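Local coordinates for hypothetical protein Atu0492 (Agrobacterium tumefaciens, PDB 2GMY) that is of unknown function but, as a member of the carboxymuconolactone decarboxylase family, may be an AhpD-like protein of antioxidant defence, at residues 30-33 with 34-37; 55-58 with 59-62. All blocks are in the same frame, centred on the assembly; numbering follows the deposited sequence.

Interaction 1. Residues 30-33 with 34-37; sequences LEHR and FIHL
Arg33 leaves the helix with CG trans to its backbone N (chi1 -179°) and then bends at chi3 (60°), which carries the guanidinium back beside the ring of Phe34, itself turned with CG next to its own backbone N. The two side chains run alongside each other in the same direction. Their flat groups stand nearly perpendicular, 85° apart, with Arg33 NH2 3.4 Å from Phe34 CZ. Glu31 meets the ring on the same side as Arg33, further round it: its CB lies 3.5 Å from Phe34 CD2, and OE1 approaches CE2. The Glu31 carboxylate pairs with Arg33 NH1, but its oxygen is placed with less certainty. Beyond this pair Phe34 is buried, packing on Gln84 and Leu88 of helix 83-96 and meeting Phe115 edge-to-face.

Here the chain turns from a loop into helix 32-45, with Glu31 at the N-cap. Glu31 O takes the N-H of Ile35 in its carbonyl plane at 3.2 Å and makes only a weak bond to Phe34 N. The next turn is straighter: His36 N reaches His32 O at 2.8 Å, nearly in line with the C=O bond. His32 O also sits over one face of the His36 imidazole, 3.1 Å from CD2, while NE2 of that ring is bonded to Asp62. On the buried flank Leu30 CB meets Ile35 CG1 at 3.9 Å, joining the incoming loop to the first turn. The first turn is thus amphipathic: apolar Leu30, Phe34 and Ile35 anchor it inward and charged Glu31 and Arg33 lie outward, where, if the pairing holds, their charges probably moderate each other.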
ATOM      1  N   LEU A  30     -30.067  15.432   7.242  1.00 22.11           N
ATOM      2  CA  LEU A  30     -29.454  15.034   5.981  1.00 22.89           C
ATOM      3  C   LEU A  30     -30.433  14.208   5.171  1.00 23.01           C
ATOM      4  O   LEU A  30     -31.119  13.336   5.718  1.00 23.23           O
ATOM      5  CB  LEU A  30     -28.205  14.184   6.217  1.00 23.10           C
ATOM      6  CG  LEU A  30     -26.837  14.837   6.390  1.00 23.64           C
ATOM      7  CD1 LEU A  30     -25.792  13.734   6.317  1.00 25.14           C
ATOM      8  CD2 LEU A  30     -26.568  15.897   5.336  1.00 22.88           C
ATOM      9  N   GLU A  31     -30.488  14.480   3.875  1.00 23.52           N
ATOM     10  CA  GLU A  31     -31.308  13.713   2.950  1.00 24.44           C
ATOM     11  C   GLU A  31     -31.012  12.218   3.100  1.00 24.11           C
ATOM     12  O   GLU A  31     -29.848  11.814   3.193  1.00 23.90           O
ATOM     13  CB  GLU A  31     -31.010  14.158   1.525  1.00 25.05           C
ATOM     14  CG  GLU A  31     -32.188  14.072   0.589  1.00 30.33           C
ATOM     15  CD  GLU A  31     -31.895  14.671  -0.767  1.00 35.12           C
ATOM     16  OE1 GLU A  31     -31.499  15.862  -0.842  1.00 37.68           O
ATOM     17  OE2 GLU A  31     -32.074  13.945  -1.763  1.00 37.24           O
ATOM     18  N   HIS A  32     -32.059  11.398   3.123  1.00 23.41           N
ATOM     19  CA  HIS A  32     -31.877   9.970   3.365  1.00 22.88           C
ATOM     20  C   HIS A  32     -31.009   9.293   2.302  1.00 21.40           C
ATOM     21  O   HIS A  32     -30.243   8.375   2.615  1.00 20.34           O
ATOM     22  CB  HIS A  32     -33.221   9.259   3.556  1.00 24.07           C
ATOM     23  CG  HIS A  32     -33.946   9.689   4.793  1.00 27.68           C
ATOM     24  ND1 HIS A  32     -33.397   9.572   6.052  1.00 30.56           N
ATOM     25  CD2 HIS A  32     -35.168  10.251   4.965  1.00 31.09           C
ATOM     26  CE1 HIS A  32     -34.250  10.039   6.949  1.00 32.55           C
ATOM     27  NE2 HIS A  32     -35.331  10.459   6.315  1.00 32.46           N
ATOM     28  N   ARG A  33     -31.114   9.762   1.061  1.00 20.09           N
ATOM     29  CA  ARG A  33     -30.279   9.260  -0.027  1.00 19.49           C
ATOM     30  C   ARG A  33     -28.788   9.403   0.293  1.00 18.02           C
ATOM     31  O   ARG A  33     -27.993   8.493   0.014  1.00 17.12           O
ATOM     32  CB  ARG A  33     -30.597   9.990  -1.328  1.00 20.52           C
ATOM     33  CG  ARG A  33     -29.755   9.479  -2.475  1.00 23.72           C
ATOM     34  CD  ARG A  33     -29.981  10.214  -3.780  1.00 29.66           C
ATOM     35  NE  ARG A  33     -29.696  11.641  -3.708  1.00 34.46           N
ATOM     36  CZ  ARG A  33     -30.629  12.582  -3.643  1.00 36.58           C
ATOM     37  NH1 ARG A  33     -31.913  12.239  -3.630  1.00 38.91           N
ATOM     38  NH2 ARG A  33     -30.285  13.867  -3.595  1.00 37.14           N
ATOM     39  N   PHE A  34     -28.423  10.530   0.895  1.00 16.82           N
ATOM     40  CA  PHE A  34     -27.020  10.789   1.252  1.00 16.14           C
ATOM     41  C   PHE A  34     -26.580   9.919   2.431  1.00 15.99           C
ATOM     42  O   PHE A  34     -25.434   9.444   2.477  1.00 15.43           O
ATOM     43  CB  PHE A  34     -26.791  12.274   1.551  1.00 16.92           C
ATOM     44  CG  PHE A  34     -27.085  13.189   0.381  1.00 17.60           C
ATOM     45  CD1 PHE A  34     -26.780  12.808  -0.932  1.00 19.30           C
ATOM     46  CD2 PHE A  34     -27.637  14.449   0.599  1.00 20.12           C
ATOM     47  CE1 PHE A  34     -27.047  13.666  -2.016  1.00 20.81           C
ATOM     48  CE2 PHE A  34     -27.906  15.305  -0.473  1.00 20.96           C
ATOM     49  CZ  PHE A  34     -27.607  14.905  -1.781  1.00 19.77           C
ATOM     50  N   ILE A  35     -27.489   9.710   3.383  1.00 15.43           N
ATOM     51  CA  ILE A  35     -27.203   8.822   4.506  1.00 15.65           C
ATOM     52  C   ILE A  35     -26.972   7.392   3.991  1.00 14.78           C
ATOM     53  O   ILE A  35     -25.994   6.737   4.372  1.00 14.46           O
ATOM     54  CB  ILE A  35     -28.310   8.885   5.584  1.00 16.26           C
ATOM     55  CG1 ILE A  35     -28.376  10.298   6.173  1.00 16.85           C
ATOM     56  CG2 ILE A  35     -28.032   7.850   6.685  1.00 17.34           C
ATOM     57  CD1 ILE A  35     -29.518  10.486   7.192  1.00 17.42           C
ATOM     58  N   HIS A  36     -27.851   6.923   3.105  1.00 13.93           N
ATOM     59  CA  HIS A  36     -27.677   5.601   2.488  1.00 13.68           C
ATOM     60  C   HIS A  36     -26.339   5.474   1.765  1.00 13.21           C
ATOM     61  O   HIS A  36     -25.631   4.477   1.907  1.00 13.42           O
ATOM     62  CB  HIS A  36     -28.786   5.327   1.478  1.00 13.97           C
ATOM     63  CG  HIS A  36     -30.137   5.192   2.097  1.00 15.75           C
ATOM     64  ND1 HIS A  36     -30.347   4.491   3.264  1.00 16.66           N
ATOM     65  CD2 HIS A  36     -31.351   5.643   1.698  1.00 17.81           C
ATOM     66  CE1 HIS A  36     -31.636   4.522   3.563  1.00 18.67           C
ATOM     67  NE2 HIS A  36     -32.264   5.217   2.631  1.00 17.88           N
ATOM     68  N   LEU A  37     -26.013   6.487   0.981  1.00 12.45           N
ATOM     69  CA  LEU A  37     -24.769   6.515   0.213  1.00 12.25           C
ATOM     70  C   LEU A  37     -23.549   6.437   1.127  1.00 11.86           C
ATOM     71  O   LEU A  37     -22.610   5.674   0.871  1.00 11.72           O
ATOM     72  CB  LEU A  37     -24.741   7.805  -0.609  1.00 12.84           C
ATOM     73  CG  LEU A  37     -23.527   8.030  -1.505  1.00 11.78           C
ATOM     74  CD1 LEU A  37     -23.933   8.936  -2.647  1.00 13.83           C
ATOM     75  CD2 LEU A  37     -22.324   8.595  -0.720  1.00 12.73           C
TER

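Interaction 2. Residues 55-58 with 59-62; sequences HVKE and SRHD
Ser59 closes back on His55 at the tightly packed side of this last stretch of helix 49-61. Its OG lies beside its own backbone N (chi1 -62°), which lets the hydroxyl donate to His55 O at 2.8 Å. His55 O also accepts Ser59 N at 3.0 Å, and the two donors arrive from opposite faces of the carbonyl plane. This carbonyl is thereby gripped twice by one residue, and the buried hydroxyl is satisfied within its own helix. Ser59 also packs against Trp68 and Ile69 of helix 66-70. Alongside, His55 ND1 donates a very short bond of 2.4 Å to Glu58 OE1, a histidine-carboxylate pair one turn apart.

The other side is looser within the turn but faces the second subunit. Arg60 bends at chi3 (-64°) and runs alongside Val56, bringing NH2 to 3.6 Å from Val56 CG1. Its guanidinium finds its strongest partner in Glu66, and NH2 bonds the neutral amide of Asn70 of the second subunit. Lys57 extends away to Asp53 and Glu147. At the solvent side, with exposed His61 and Asp62, the last helical backbone bond is longer: Arg60 N to Val56 O spans 2.9 Å, Asp62 N to Glu58 O 3.2 Å as the chain leaves helical geometry. The charges of Arg60 and Lys57 are met by acids of their own chain, while the hydroxyl-carbonyl bond and the imidazole-carboxylate pair bind the inner side to itself.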
ATOM      1  N   HIS A  55     -27.383  -2.155   4.371  1.00 15.50           N
ATOM      2  CA  HIS A  55     -27.554  -0.871   3.690  1.00 14.98           C
ATOM      3  C   HIS A  55     -27.986  -0.996   2.240  1.00 14.76           C
ATOM      4  O   HIS A  55     -28.611  -0.082   1.709  1.00 15.03           O
ATOM      5  CB  HIS A  55     -26.325   0.016   3.905  1.00 15.34           C
ATOM      6  CG  HIS A  55     -26.047   0.253   5.354  1.00 16.83           C
ATOM      7  ND1 HIS A  55     -27.010   0.744   6.208  1.00 19.83           N
ATOM      8  CD2 HIS A  55     -24.947   0.036   6.110  1.00 18.89           C
ATOM      9  CE1 HIS A  55     -26.512   0.824   7.429  1.00 21.23           C
ATOM     10  NE2 HIS A  55     -25.262   0.407   7.395  1.00 19.88           N
ATOM     11  N   VAL A  56     -27.666  -2.125   1.612  1.00 14.04           N
ATOM     12  CA  VAL A  56     -28.237  -2.475   0.312  1.00 14.44           C
ATOM     13  C   VAL A  56     -29.776  -2.512   0.463  1.00 14.81           C
ATOM     14  O   VAL A  56     -30.509  -1.882  -0.313  1.00 15.22           O
ATOM     15  CB  VAL A  56     -27.708  -3.835  -0.181  1.00 14.45           C
ATOM     16  CG1 VAL A  56     -28.608  -4.400  -1.292  1.00 15.26           C
ATOM     17  CG2 VAL A  56     -26.266  -3.700  -0.687  1.00 13.86           C
ATOM     18  N   LYS A  57     -30.240  -3.217   1.489  1.00 15.49           N
ATOM     19  CA  LYS A  57     -31.685  -3.395   1.714  1.00 16.24           C
ATOM     20  C   LYS A  57     -32.363  -2.071   2.046  1.00 16.67           C
ATOM     21  O   LYS A  57     -33.453  -1.780   1.533  1.00 16.80           O
ATOM     22  CB  LYS A  57     -31.932  -4.440   2.801  1.00 16.23           C
ATOM     23  CG  LYS A  57     -31.649  -5.863   2.312  1.00 18.04           C
ATOM     24  CD  LYS A  57     -31.494  -6.846   3.459  1.00 21.51           C
ATOM     25  CE  LYS A  57     -31.208  -8.237   2.941  1.00 23.74           C
ATOM     26  NZ  LYS A  57     -30.915  -9.202   4.051  1.00 25.30           N
ATOM     27  N   GLU A  58     -31.720  -1.259   2.882  1.00 16.55           N
ATOM     28  CA  GLU A  58     -32.274   0.072   3.203  1.00 16.51           C
ATOM     29  C   GLU A  58     -32.361   0.992   1.986  1.00 16.28           C
ATOM     30  O   GLU A  58     -33.362   1.696   1.806  1.00 16.81           O
ATOM     31  CB  GLU A  58     -31.487   0.761   4.312  1.00 17.75           C
ATOM     32  CG  GLU A  58     -31.581   0.055   5.651  1.00 20.34           C
ATOM     33  CD  GLU A  58     -30.496   0.505   6.601  1.00 26.20           C
ATOM     34  OE1 GLU A  58     -29.409   0.903   6.119  1.00 28.65           O
ATOM     35  OE2 GLU A  58     -30.719   0.457   7.830  1.00 28.90           O
ATOM     36  N   SER A  59     -31.310   0.996   1.162  1.00 15.06           N
ATOM     37  CA  SER A  59     -31.282   1.797  -0.068  1.00 14.68           C
ATOM     38  C   SER A  59     -32.399   1.358  -1.009  1.00 14.79           C
ATOM     39  O   SER A  59     -33.106   2.187  -1.577  1.00 14.43           O
ATOM     40  CB  SER A  59     -29.926   1.661  -0.769  1.00 15.09           C
ATOM     41  OG  SER A  59     -28.895   2.151   0.062  1.00 15.09           O
ATOM     42  N   ARG A  60     -32.550   0.048  -1.147  1.00 15.09           N
ATOM     43  CA  ARG A  60     -33.571  -0.521  -2.027  1.00 15.21           C
ATOM     44  C   ARG A  60     -34.960  -0.106  -1.544  1.00 15.48           C
ATOM     45  O   ARG A  60     -35.836   0.248  -2.345  1.00 15.82           O
ATOM     46  CB  ARG A  60     -33.457  -2.039  -2.075  1.00 15.18           C
ATOM     47  CG  ARG A  60     -34.514  -2.696  -2.983  1.00 16.04           C
ATOM     48  CD  ARG A  60     -34.303  -4.190  -3.049  1.00 17.45           C
ATOM     49  NE  ARG A  60     -33.017  -4.521  -3.667  1.00 16.72           N
ATOM     50  CZ  ARG A  60     -32.073  -5.295  -3.131  1.00 18.62           C
ATOM     51  NH1 ARG A  60     -32.238  -5.875  -1.949  1.00 17.78           N
ATOM     52  NH2 ARG A  60     -30.950  -5.495  -3.806  1.00 19.43           N
ATOM     53  N   HIS A  61     -35.150  -0.150  -0.234  1.00 16.40           N
ATOM     54  CA  HIS A  61     -36.442   0.190   0.342  1.00 17.68           C
ATOM     55  C   HIS A  61     -36.858   1.633   0.047  1.00 18.32           C
ATOM     56  O   HIS A  61     -38.052   1.916  -0.161  1.00 19.25           O
ATOM     57  CB  HIS A  61     -36.424  -0.044   1.835  1.00 17.62           C
ATOM     58  CG  HIS A  61     -37.761   0.153   2.468  1.00 18.93           C
ATOM     59  ND1 HIS A  61     -38.822  -0.690   2.218  1.00 19.76           N
ATOM     60  CD2 HIS A  61     -38.231   1.128   3.281  1.00 20.49           C
ATOM     61  CE1 HIS A  61     -39.879  -0.270   2.893  1.00 20.89           C
ATOM     62  NE2 HIS A  61     -39.549   0.835   3.539  1.00 19.45           N
ATOM     63  N   ASP A  62     -35.883   2.542   0.040  1.00 18.86           N
ATOM     64  CA  ASP A  62     -36.147   3.956  -0.241  1.00 19.52           C
ATOM     65  C   ASP A  62     -36.173   4.283  -1.733  1.00 19.18           C
ATOM     66  O   ASP A  62     -36.183   5.455  -2.115  1.00 19.99           O
ATOM     67  CB  ASP A  62     -35.184   4.866   0.536  1.00 20.36           C
ATOM     68  CG  ASP A  62     -35.633   5.095   1.971  1.00 22.80           C
ATOM     69  OD1 ASP A  62     -36.785   4.731   2.316  1.00 26.55           O
ATOM     70  OD2 ASP A  62     -34.849   5.652   2.767  1.00 24.92           O
TER

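In the fold
Interaction 1 opens helix 32-45 and interaction 2 ends helix 49-61, the next helix along the chain, so the two come in series within the carboxymuconolactone decarboxylase family region. Their centres lie about 11 Å apart, and they touch directly: His36 NE2 of residues 34-37 makes a probable hydrogen bond of 2.6 Å to Asp62 OD2 of residues 59-62, and His36 CB packs on Ser59 OG. The start of one helix is thus tied to the end of its successor. Helix 66-70 meets both through Trp68. Interaction 1 faces helix 83-96 within the subunit, whereas interaction 2 also reaches the second subunit of the six-chain assembly.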